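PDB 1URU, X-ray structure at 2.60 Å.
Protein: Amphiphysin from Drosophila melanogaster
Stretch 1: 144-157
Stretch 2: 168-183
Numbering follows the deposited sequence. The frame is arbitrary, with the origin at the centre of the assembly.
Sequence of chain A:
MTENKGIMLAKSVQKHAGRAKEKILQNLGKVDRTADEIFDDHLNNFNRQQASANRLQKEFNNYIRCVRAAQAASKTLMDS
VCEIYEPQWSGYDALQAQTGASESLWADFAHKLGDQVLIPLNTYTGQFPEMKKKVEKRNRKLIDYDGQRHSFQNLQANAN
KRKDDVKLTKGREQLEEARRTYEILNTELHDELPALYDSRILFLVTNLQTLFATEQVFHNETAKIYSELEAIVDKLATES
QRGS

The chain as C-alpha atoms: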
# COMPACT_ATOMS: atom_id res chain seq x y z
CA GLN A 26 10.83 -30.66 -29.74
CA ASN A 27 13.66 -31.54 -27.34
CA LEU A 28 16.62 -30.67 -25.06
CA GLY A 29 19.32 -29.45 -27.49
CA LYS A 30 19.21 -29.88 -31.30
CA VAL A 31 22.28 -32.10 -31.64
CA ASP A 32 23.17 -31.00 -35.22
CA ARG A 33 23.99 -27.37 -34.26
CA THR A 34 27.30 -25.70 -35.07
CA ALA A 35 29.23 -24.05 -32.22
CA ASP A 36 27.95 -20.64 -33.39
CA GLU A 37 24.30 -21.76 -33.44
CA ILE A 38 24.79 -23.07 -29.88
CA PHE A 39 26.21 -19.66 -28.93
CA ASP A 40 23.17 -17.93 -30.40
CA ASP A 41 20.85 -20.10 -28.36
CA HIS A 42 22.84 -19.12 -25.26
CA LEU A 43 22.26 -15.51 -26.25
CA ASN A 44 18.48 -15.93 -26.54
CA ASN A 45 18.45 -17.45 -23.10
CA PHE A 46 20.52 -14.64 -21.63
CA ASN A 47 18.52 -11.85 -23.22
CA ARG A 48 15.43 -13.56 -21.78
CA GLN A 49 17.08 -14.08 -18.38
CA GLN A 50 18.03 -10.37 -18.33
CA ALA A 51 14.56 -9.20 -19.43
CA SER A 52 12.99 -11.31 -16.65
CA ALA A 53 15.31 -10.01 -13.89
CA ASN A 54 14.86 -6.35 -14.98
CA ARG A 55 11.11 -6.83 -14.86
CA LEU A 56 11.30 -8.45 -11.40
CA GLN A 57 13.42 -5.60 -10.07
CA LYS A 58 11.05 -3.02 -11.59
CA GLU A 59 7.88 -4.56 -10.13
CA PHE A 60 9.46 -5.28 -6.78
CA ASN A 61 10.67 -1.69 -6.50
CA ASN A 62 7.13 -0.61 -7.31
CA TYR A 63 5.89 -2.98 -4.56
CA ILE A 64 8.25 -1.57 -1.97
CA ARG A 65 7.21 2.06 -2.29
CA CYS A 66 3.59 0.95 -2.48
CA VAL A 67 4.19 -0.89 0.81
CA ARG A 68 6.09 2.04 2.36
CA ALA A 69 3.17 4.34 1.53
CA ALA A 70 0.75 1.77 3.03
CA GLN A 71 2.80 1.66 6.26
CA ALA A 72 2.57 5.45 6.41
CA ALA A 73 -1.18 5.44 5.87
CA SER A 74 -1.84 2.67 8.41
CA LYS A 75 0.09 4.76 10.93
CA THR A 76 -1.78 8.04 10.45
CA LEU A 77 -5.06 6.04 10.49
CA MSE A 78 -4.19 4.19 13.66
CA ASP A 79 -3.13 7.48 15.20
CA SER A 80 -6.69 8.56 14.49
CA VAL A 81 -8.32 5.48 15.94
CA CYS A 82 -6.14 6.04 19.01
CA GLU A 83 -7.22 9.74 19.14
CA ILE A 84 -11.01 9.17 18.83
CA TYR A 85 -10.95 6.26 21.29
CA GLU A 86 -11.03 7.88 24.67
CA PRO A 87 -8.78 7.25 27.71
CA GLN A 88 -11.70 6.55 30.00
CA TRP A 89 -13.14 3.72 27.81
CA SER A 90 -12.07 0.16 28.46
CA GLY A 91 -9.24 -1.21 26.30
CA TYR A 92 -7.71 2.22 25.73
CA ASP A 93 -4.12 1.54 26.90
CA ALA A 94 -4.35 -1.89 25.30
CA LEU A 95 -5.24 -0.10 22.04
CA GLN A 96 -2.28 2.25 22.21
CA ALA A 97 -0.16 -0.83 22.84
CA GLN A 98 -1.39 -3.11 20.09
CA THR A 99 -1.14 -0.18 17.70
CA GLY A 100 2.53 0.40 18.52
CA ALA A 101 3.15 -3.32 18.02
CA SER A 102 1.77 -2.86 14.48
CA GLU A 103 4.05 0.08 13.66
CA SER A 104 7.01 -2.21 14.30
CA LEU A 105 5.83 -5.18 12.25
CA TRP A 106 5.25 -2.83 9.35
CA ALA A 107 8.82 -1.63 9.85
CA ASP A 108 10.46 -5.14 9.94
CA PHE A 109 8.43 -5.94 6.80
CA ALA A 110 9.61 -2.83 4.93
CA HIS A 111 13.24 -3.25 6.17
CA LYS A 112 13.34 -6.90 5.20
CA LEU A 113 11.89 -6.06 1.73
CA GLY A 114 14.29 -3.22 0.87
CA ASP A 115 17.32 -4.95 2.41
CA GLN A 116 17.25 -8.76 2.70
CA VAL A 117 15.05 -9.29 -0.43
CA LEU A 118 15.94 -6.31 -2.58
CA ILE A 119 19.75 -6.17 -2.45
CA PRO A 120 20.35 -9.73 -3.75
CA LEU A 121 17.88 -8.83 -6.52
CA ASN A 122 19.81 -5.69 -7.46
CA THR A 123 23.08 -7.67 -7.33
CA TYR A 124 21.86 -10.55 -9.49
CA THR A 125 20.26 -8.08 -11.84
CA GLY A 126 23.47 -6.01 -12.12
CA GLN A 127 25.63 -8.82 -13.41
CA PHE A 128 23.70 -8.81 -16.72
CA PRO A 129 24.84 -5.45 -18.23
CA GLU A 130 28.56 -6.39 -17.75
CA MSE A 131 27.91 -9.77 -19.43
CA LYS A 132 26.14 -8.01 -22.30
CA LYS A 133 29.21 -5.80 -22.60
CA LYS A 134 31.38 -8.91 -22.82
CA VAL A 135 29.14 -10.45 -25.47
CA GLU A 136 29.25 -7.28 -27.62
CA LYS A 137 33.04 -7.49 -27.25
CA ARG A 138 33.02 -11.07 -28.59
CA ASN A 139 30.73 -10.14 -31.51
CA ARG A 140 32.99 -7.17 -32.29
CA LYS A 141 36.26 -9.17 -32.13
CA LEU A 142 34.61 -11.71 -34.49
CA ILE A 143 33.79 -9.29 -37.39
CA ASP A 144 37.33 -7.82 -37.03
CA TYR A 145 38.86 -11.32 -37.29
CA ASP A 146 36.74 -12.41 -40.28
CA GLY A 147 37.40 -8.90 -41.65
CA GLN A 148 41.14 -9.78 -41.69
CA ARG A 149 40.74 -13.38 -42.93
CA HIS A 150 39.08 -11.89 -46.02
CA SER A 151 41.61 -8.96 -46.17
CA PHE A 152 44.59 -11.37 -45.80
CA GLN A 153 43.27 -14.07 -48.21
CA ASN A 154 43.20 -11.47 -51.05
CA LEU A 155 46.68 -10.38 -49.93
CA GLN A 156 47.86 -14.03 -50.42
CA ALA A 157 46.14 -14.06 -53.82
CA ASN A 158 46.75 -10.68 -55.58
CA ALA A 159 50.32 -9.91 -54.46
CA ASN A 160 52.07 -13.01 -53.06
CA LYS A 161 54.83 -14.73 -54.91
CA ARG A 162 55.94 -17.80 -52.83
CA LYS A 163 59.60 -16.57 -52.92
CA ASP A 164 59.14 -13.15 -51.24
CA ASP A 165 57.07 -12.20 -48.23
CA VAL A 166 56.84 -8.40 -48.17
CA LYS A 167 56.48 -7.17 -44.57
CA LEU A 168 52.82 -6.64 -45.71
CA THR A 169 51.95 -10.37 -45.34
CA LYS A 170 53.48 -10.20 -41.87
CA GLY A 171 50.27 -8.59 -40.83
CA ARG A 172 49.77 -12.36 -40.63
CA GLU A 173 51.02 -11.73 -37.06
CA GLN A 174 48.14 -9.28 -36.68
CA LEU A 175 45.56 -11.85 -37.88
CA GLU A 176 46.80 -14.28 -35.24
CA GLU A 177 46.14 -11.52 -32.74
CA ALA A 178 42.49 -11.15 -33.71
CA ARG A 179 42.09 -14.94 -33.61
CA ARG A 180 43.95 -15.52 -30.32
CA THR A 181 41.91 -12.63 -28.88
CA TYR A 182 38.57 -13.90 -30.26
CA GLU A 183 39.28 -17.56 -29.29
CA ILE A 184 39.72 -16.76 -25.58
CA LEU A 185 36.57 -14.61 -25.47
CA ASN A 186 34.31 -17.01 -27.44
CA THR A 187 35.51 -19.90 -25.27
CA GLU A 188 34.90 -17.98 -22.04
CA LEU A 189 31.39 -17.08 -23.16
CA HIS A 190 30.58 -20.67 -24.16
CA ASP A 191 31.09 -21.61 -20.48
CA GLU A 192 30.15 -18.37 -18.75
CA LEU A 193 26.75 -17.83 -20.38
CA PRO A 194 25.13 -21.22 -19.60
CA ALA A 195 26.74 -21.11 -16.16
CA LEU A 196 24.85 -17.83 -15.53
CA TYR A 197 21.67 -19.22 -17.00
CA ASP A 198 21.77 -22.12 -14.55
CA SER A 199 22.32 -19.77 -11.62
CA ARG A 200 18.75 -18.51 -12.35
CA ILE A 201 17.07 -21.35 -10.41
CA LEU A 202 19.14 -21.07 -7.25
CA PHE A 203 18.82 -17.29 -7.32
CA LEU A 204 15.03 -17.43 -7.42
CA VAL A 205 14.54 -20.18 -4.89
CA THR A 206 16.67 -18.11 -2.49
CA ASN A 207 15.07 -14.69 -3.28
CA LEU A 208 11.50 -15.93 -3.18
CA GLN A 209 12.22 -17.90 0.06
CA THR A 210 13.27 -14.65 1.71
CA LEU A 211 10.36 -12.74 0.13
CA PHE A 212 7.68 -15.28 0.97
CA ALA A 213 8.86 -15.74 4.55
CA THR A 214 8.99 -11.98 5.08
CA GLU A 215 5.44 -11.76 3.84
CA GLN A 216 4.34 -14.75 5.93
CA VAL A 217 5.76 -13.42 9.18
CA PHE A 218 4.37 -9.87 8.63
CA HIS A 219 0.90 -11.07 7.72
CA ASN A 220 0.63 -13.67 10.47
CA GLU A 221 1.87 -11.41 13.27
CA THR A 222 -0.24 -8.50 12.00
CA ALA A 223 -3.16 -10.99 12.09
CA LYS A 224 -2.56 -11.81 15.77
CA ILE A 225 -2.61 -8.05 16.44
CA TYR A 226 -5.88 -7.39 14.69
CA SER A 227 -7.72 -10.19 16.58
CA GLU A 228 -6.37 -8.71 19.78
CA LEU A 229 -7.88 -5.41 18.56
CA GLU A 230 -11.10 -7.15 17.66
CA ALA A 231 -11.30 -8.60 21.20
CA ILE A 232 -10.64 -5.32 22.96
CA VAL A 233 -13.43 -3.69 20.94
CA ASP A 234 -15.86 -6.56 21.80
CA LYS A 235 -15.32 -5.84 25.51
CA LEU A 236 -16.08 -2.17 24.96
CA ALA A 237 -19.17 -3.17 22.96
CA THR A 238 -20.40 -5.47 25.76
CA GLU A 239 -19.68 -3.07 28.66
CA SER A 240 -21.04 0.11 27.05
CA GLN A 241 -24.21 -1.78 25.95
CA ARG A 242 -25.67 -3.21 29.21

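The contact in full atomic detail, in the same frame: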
# COMPACT_ATOMS: atom_id res chain seq x y z
N ASP A 144 36.00 -8.36 -36.79
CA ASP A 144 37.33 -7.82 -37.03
C ASP A 144 38.23 -8.94 -37.55
O ASP A 144 39.04 -8.74 -38.45
CB ASP A 144 37.89 -7.20 -35.74
CG ASP A 144 39.26 -6.53 -35.92
OD1 ASP A 144 40.17 -6.83 -35.10
OD2 ASP A 144 39.54 -5.70 -36.82
N TYR A 145 38.05 -10.14 -36.98
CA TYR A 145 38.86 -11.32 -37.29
C TYR A 145 38.51 -11.88 -38.66
O TYR A 145 39.41 -12.19 -39.43
CB TYR A 145 38.70 -12.38 -36.19
CG TYR A 145 39.06 -13.82 -36.51
CD1 TYR A 145 40.16 -14.16 -37.30
CD2 TYR A 145 38.30 -14.87 -35.97
CE1 TYR A 145 40.47 -15.51 -37.57
CE2 TYR A 145 38.61 -16.21 -36.22
CZ TYR A 145 39.69 -16.53 -37.01
OH TYR A 145 39.98 -17.87 -37.24
N ASP A 146 37.21 -12.02 -38.94
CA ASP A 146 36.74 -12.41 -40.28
C ASP A 146 37.08 -11.29 -41.28
O ASP A 146 37.36 -11.56 -42.44
CB ASP A 146 35.21 -12.71 -40.29
CG ASP A 146 34.88 -14.19 -39.98
OD1 ASP A 146 35.65 -15.10 -40.36
OD2 ASP A 146 33.84 -14.55 -39.36
N GLY A 147 37.07 -10.04 -40.81
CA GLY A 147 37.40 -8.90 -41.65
C GLY A 147 38.87 -8.86 -42.05
O GLY A 147 39.23 -8.10 -42.96
N GLN A 148 39.71 -9.65 -41.37
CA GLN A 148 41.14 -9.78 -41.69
C GLN A 148 41.49 -11.10 -42.36
O GLN A 148 42.53 -11.19 -43.00
CB GLN A 148 41.97 -9.62 -40.42
CG GLN A 148 42.01 -8.20 -39.93
CD GLN A 148 42.91 -8.04 -38.74
OE1 GLN A 148 44.12 -8.24 -38.85
NE2 GLN A 148 42.34 -7.67 -37.60
N ARG A 149 40.63 -12.12 -42.20
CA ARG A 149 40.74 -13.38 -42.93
C ARG A 149 40.49 -13.12 -44.41
O ARG A 149 41.28 -13.51 -45.25
CB ARG A 149 39.72 -14.42 -42.44
CG ARG A 149 40.24 -15.37 -41.36
CD ARG A 149 40.38 -16.85 -41.80
NE ARG A 149 41.70 -17.42 -41.46
CZ ARG A 149 42.30 -18.43 -42.11
NH1 ARG A 149 41.72 -19.05 -43.14
NH2 ARG A 149 43.51 -18.84 -41.71
N HIS A 150 39.37 -12.46 -44.70
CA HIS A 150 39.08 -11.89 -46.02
C HIS A 150 40.25 -11.00 -46.51
O HIS A 150 40.91 -11.34 -47.50
CB HIS A 150 37.71 -11.14 -45.97
CG HIS A 150 37.52 -10.06 -47.00
ND1 HIS A 150 38.12 -10.09 -48.25
CD2 HIS A 150 36.77 -8.93 -46.97
CE1 HIS A 150 37.77 -9.01 -48.93
NE2 HIS A 150 36.95 -8.29 -48.18
N SER A 151 40.54 -9.90 -45.80
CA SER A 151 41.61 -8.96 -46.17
C SER A 151 42.97 -9.63 -46.45
O SER A 151 43.70 -9.18 -47.35
CB SER A 151 41.78 -7.89 -45.07
OG SER A 151 43.02 -7.21 -45.16
N PHE A 152 43.30 -10.69 -45.71
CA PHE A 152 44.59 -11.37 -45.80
C PHE A 152 44.59 -12.54 -46.80
O PHE A 152 45.65 -12.98 -47.26
CB PHE A 152 45.04 -11.84 -44.40
CG PHE A 152 46.37 -12.56 -44.40
CD1 PHE A 152 47.57 -11.85 -44.32
CD2 PHE A 152 46.42 -13.95 -44.50
CE1 PHE A 152 48.78 -12.51 -44.34
CE2 PHE A 152 47.63 -14.61 -44.52
CZ PHE A 152 48.82 -13.89 -44.44
N GLN A 153 43.40 -13.05 -47.16
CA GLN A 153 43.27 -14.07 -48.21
C GLN A 153 43.42 -13.47 -49.61
O GLN A 153 43.95 -14.14 -50.50
CB GLN A 153 41.94 -14.82 -48.09
CG GLN A 153 42.01 -16.02 -47.15
CD GLN A 153 40.67 -16.70 -46.94
OE1 GLN A 153 39.61 -16.07 -47.02
NE2 GLN A 153 40.70 -18.01 -46.68
N ASN A 154 42.94 -12.23 -49.81
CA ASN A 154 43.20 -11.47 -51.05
C ASN A 154 44.42 -10.51 -50.92
O ASN A 154 44.53 -9.50 -51.63
CB ASN A 154 41.91 -10.79 -51.60
CG ASN A 154 41.49 -9.49 -50.84
OD1 ASN A 154 42.19 -9.00 -49.95
ND2 ASN A 154 40.34 -8.95 -51.23
N LEU A 155 45.29 -10.84 -49.96
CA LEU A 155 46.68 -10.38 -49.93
C LEU A 155 47.57 -11.54 -50.42
O LEU A 155 48.51 -11.32 -51.18
CB LEU A 155 47.06 -9.95 -48.49
CG LEU A 155 48.13 -8.87 -48.23
CD1 LEU A 155 49.47 -9.25 -48.84
CD2 LEU A 155 47.71 -7.48 -48.73
N GLN A 156 47.24 -12.76 -49.96
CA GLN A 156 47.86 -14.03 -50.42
C GLN A 156 47.67 -14.20 -51.93
O GLN A 156 48.58 -14.63 -52.63
CB GLN A 156 47.24 -15.25 -49.70
CG GLN A 156 47.88 -15.66 -48.36
CD GLN A 156 47.10 -16.74 -47.57
OE1 GLN A 156 47.69 -17.57 -46.86
NE2 GLN A 156 45.77 -16.73 -47.70
N ALA A 157 46.47 -13.89 -52.41
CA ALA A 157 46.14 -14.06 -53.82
C ALA A 157 46.84 -13.00 -54.70
O ALA A 157 47.82 -13.30 -55.38
CB ALA A 157 44.61 -14.03 -54.03
N LEU A 168 54.28 -6.83 -45.62
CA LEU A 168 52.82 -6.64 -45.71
C LEU A 168 52.05 -7.92 -45.35
O LEU A 168 51.02 -7.84 -44.68
CB LEU A 168 52.40 -6.12 -47.11
CG LEU A 168 52.96 -4.76 -47.61
CD1 LEU A 168 52.92 -4.62 -49.15
CD2 LEU A 168 52.25 -3.56 -46.95
N THR A 169 52.54 -9.09 -45.77
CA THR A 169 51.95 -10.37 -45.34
C THR A 169 52.47 -10.82 -43.97
O THR A 169 52.18 -11.93 -43.56
CB THR A 169 52.22 -11.53 -46.33
OG1 THR A 169 53.62 -11.78 -46.42
CG2 THR A 169 51.78 -11.21 -47.72
N LYS A 170 53.24 -9.98 -43.29
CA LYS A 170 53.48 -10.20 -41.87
C LYS A 170 52.64 -9.20 -41.06
O LYS A 170 53.05 -8.69 -40.02
CB LYS A 170 54.97 -10.14 -41.57
CG LYS A 170 55.79 -11.10 -42.45
CD LYS A 170 57.29 -10.79 -42.39
CE LYS A 170 57.91 -10.67 -43.79
NZ LYS A 170 59.38 -10.42 -43.78
N GLY A 171 51.46 -8.89 -41.60
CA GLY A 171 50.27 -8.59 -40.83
C GLY A 171 49.49 -9.90 -40.67
O GLY A 171 48.35 -9.91 -40.19
N ARG A 172 50.10 -11.01 -41.11
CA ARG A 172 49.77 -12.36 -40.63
C ARG A 172 49.92 -12.47 -39.11
O ARG A 172 49.18 -13.22 -38.49
CB ARG A 172 50.69 -13.41 -41.30
CG ARG A 172 50.47 -14.87 -40.86
CD ARG A 172 51.65 -15.84 -41.12
NE ARG A 172 51.95 -16.10 -42.54
CZ ARG A 172 51.13 -16.68 -43.45
NH1 ARG A 172 49.89 -17.07 -43.14
NH2 ARG A 172 51.56 -16.85 -44.70
N GLU A 173 50.87 -11.74 -38.52
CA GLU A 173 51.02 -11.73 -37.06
C GLU A 173 49.83 -11.05 -36.41
O GLU A 173 49.47 -11.35 -35.27
CB GLU A 173 52.27 -10.96 -36.63
CG GLU A 173 53.60 -11.44 -37.21
CD GLU A 173 54.61 -10.30 -37.31
OE1 GLU A 173 54.46 -9.30 -36.56
OE2 GLU A 173 55.55 -10.40 -38.15
N GLN A 174 49.27 -10.09 -37.14
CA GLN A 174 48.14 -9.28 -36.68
C GLN A 174 46.82 -10.05 -36.75
O GLN A 174 45.93 -9.86 -35.92
CB GLN A 174 48.07 -8.01 -37.53
CG GLN A 174 47.60 -6.74 -36.81
CD GLN A 174 47.20 -5.64 -37.79
OE1 GLN A 174 46.36 -4.78 -37.48
NE2 GLN A 174 47.79 -5.66 -38.99
N LEU A 175 46.69 -10.91 -37.76
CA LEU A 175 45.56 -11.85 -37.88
C LEU A 175 45.55 -12.85 -36.73
O LEU A 175 44.50 -13.16 -36.18
CB LEU A 175 45.67 -12.60 -39.21
CG LEU A 175 44.69 -13.73 -39.53
CD1 LEU A 175 43.35 -13.14 -39.97
CD2 LEU A 175 45.26 -14.63 -40.61
N GLU A 176 46.72 -13.36 -36.36
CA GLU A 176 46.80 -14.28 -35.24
C GLU A 176 46.53 -13.58 -33.93
O GLU A 176 46.35 -14.24 -32.92
CB GLU A 176 48.18 -14.95 -35.16
CG GLU A 176 48.60 -15.74 -36.41
CD GLU A 176 47.65 -16.87 -36.77
OE1 GLU A 176 46.92 -17.36 -35.87
OE2 GLU A 176 47.64 -17.25 -37.96
N GLU A 177 46.56 -12.26 -33.92
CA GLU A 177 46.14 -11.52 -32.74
C GLU A 177 44.63 -11.55 -32.64
O GLU A 177 44.09 -11.83 -31.58
CB GLU A 177 46.62 -10.07 -32.77
CG GLU A 177 48.12 -9.87 -32.87
CD GLU A 177 48.92 -10.47 -31.71
OE1 GLU A 177 48.32 -10.94 -30.69
OE2 GLU A 177 50.17 -10.46 -31.84
N ALA A 178 43.95 -11.23 -33.73
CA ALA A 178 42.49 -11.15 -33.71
C ALA A 178 41.85 -12.53 -33.44
O ALA A 178 40.75 -12.61 -32.91
CB ALA A 178 41.97 -10.56 -35.02
N ARG A 179 42.57 -13.59 -33.79
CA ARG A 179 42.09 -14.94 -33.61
C ARG A 179 42.45 -15.48 -32.22
O ARG A 179 41.66 -16.18 -31.63
CB ARG A 179 42.64 -15.84 -34.71
CG ARG A 179 42.35 -17.33 -34.54
CD ARG A 179 43.61 -18.20 -34.46
NE ARG A 179 44.41 -18.07 -35.70
CZ ARG A 179 44.08 -18.63 -36.87
NH1 ARG A 179 42.98 -19.38 -37.00
NH2 ARG A 179 44.86 -18.45 -37.93
N ARG A 180 43.63 -15.18 -31.71
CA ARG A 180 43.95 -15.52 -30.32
C ARG A 180 42.96 -14.79 -29.41
O ARG A 180 42.38 -15.38 -28.50
CB ARG A 180 45.40 -15.13 -29.98
CG ARG A 180 45.87 -15.43 -28.51
CD ARG A 180 46.72 -16.73 -28.34
NE ARG A 180 46.57 -17.42 -27.04
CZ ARG A 180 47.08 -18.63 -26.74
NH1 ARG A 180 47.76 -19.32 -27.66
NH2 ARG A 180 46.89 -19.17 -25.54
N THR A 181 42.74 -13.51 -29.69
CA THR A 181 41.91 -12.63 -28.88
C THR A 181 40.42 -13.02 -28.93
O THR A 181 39.71 -12.95 -27.93
CB THR A 181 42.16 -11.13 -29.31
OG1 THR A 181 42.00 -10.26 -28.19
CG2 THR A 181 41.14 -10.61 -30.32
N TYR A 182 39.95 -13.43 -30.11
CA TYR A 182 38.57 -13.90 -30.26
C TYR A 182 38.35 -15.27 -29.60
O TYR A 182 37.34 -15.47 -28.93
CB TYR A 182 38.20 -13.99 -31.75
CG TYR A 182 36.91 -14.75 -31.95
CD1 TYR A 182 35.71 -14.21 -31.51
CD2 TYR A 182 36.89 -16.02 -32.51
CE1 TYR A 182 34.53 -14.90 -31.67
CE2 TYR A 182 35.71 -16.71 -32.67
CZ TYR A 182 34.54 -16.14 -32.24
OH TYR A 182 33.35 -16.79 -32.36
N GLU A 183 39.30 -16.19 -29.83
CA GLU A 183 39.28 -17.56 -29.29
C GLU A 183 39.04 -17.52 -27.79
O GLU A 183 38.13 -18.17 -27.30
CB GLU A 183 40.62 -18.30 -29.56
CG GLU A 183 40.75 -19.10 -30.87
CD GLU A 183 42.15 -19.72 -31.06
OE1 GLU A 183 42.96 -19.66 -30.08
OE2 GLU A 183 42.46 -20.26 -32.17

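The two stretches form an antiparallel helical pair. The helix of 144-156 and the helix of 172-183 run at 151° to each other, and their axes approach to 8.9 Å. The first is kinked where the N atoms of Gln148 and Leu155 lack the regular bond to the residue four back, and make only weak ones to Tyr145 O and Phe152 O; the second begins just after Gly171, its N-cap. The backbones lie nearest at Tyr145 and Ala178, whose CA atoms are 5.1 Å apart, and are wider at Phe152 and Arg172, at 7.4 Å between CA atoms. The small side chain of Ala178 suits the narrow end: its CB lies 3.9 Å from CB of Tyr145.

No hydrogen bond crosses the contact, so packing carries it. Tyr145 is a knob among Leu175, Ala178, Arg179 and Tyr182. Its broad, flat ring offers a face to Arg179, whose CB lies 3.9 Å from the ring centroid, a CH-pi contact, and an edge to CD1 of Leu175. In return, Leu175 sits among Tyr145, Gln148, Arg149 and Phe152. Leucine's two methyls let it reach two neighbours at once: CD1 comes within 3.8 Å of Gln148 CB, and CD2 within 4.1 Å of Phe152 CD2.

Arg179 packs its CB on the Tyr145 ring, while its guanidinium is held by Glu176 in a salt bridge, NE to OE1 at 2.6 Å. Arg149 NH2 and Arg179 NH2, like charges, are 4.0 Å apart; the carboxylate of Glu176 balances the charge of Arg179.

Where the backbones are further apart, the large buried ring of Phe152 occupies the space. Its CZ lies over one face of the Arg172 guanidinium, 3.6 Å from NH1, and Thr169 O approaches the ring edge, 3.5 Å from Phe152 CE1. Beyond it, Leu155 CD1 is 3.2 Å from Thr169 CG2, shorter than two methyl groups normally approach, so at 2.6 Å resolution the exact value deserves caution; Thr169 OG1 hydrogen-bonds elsewhere in the structure.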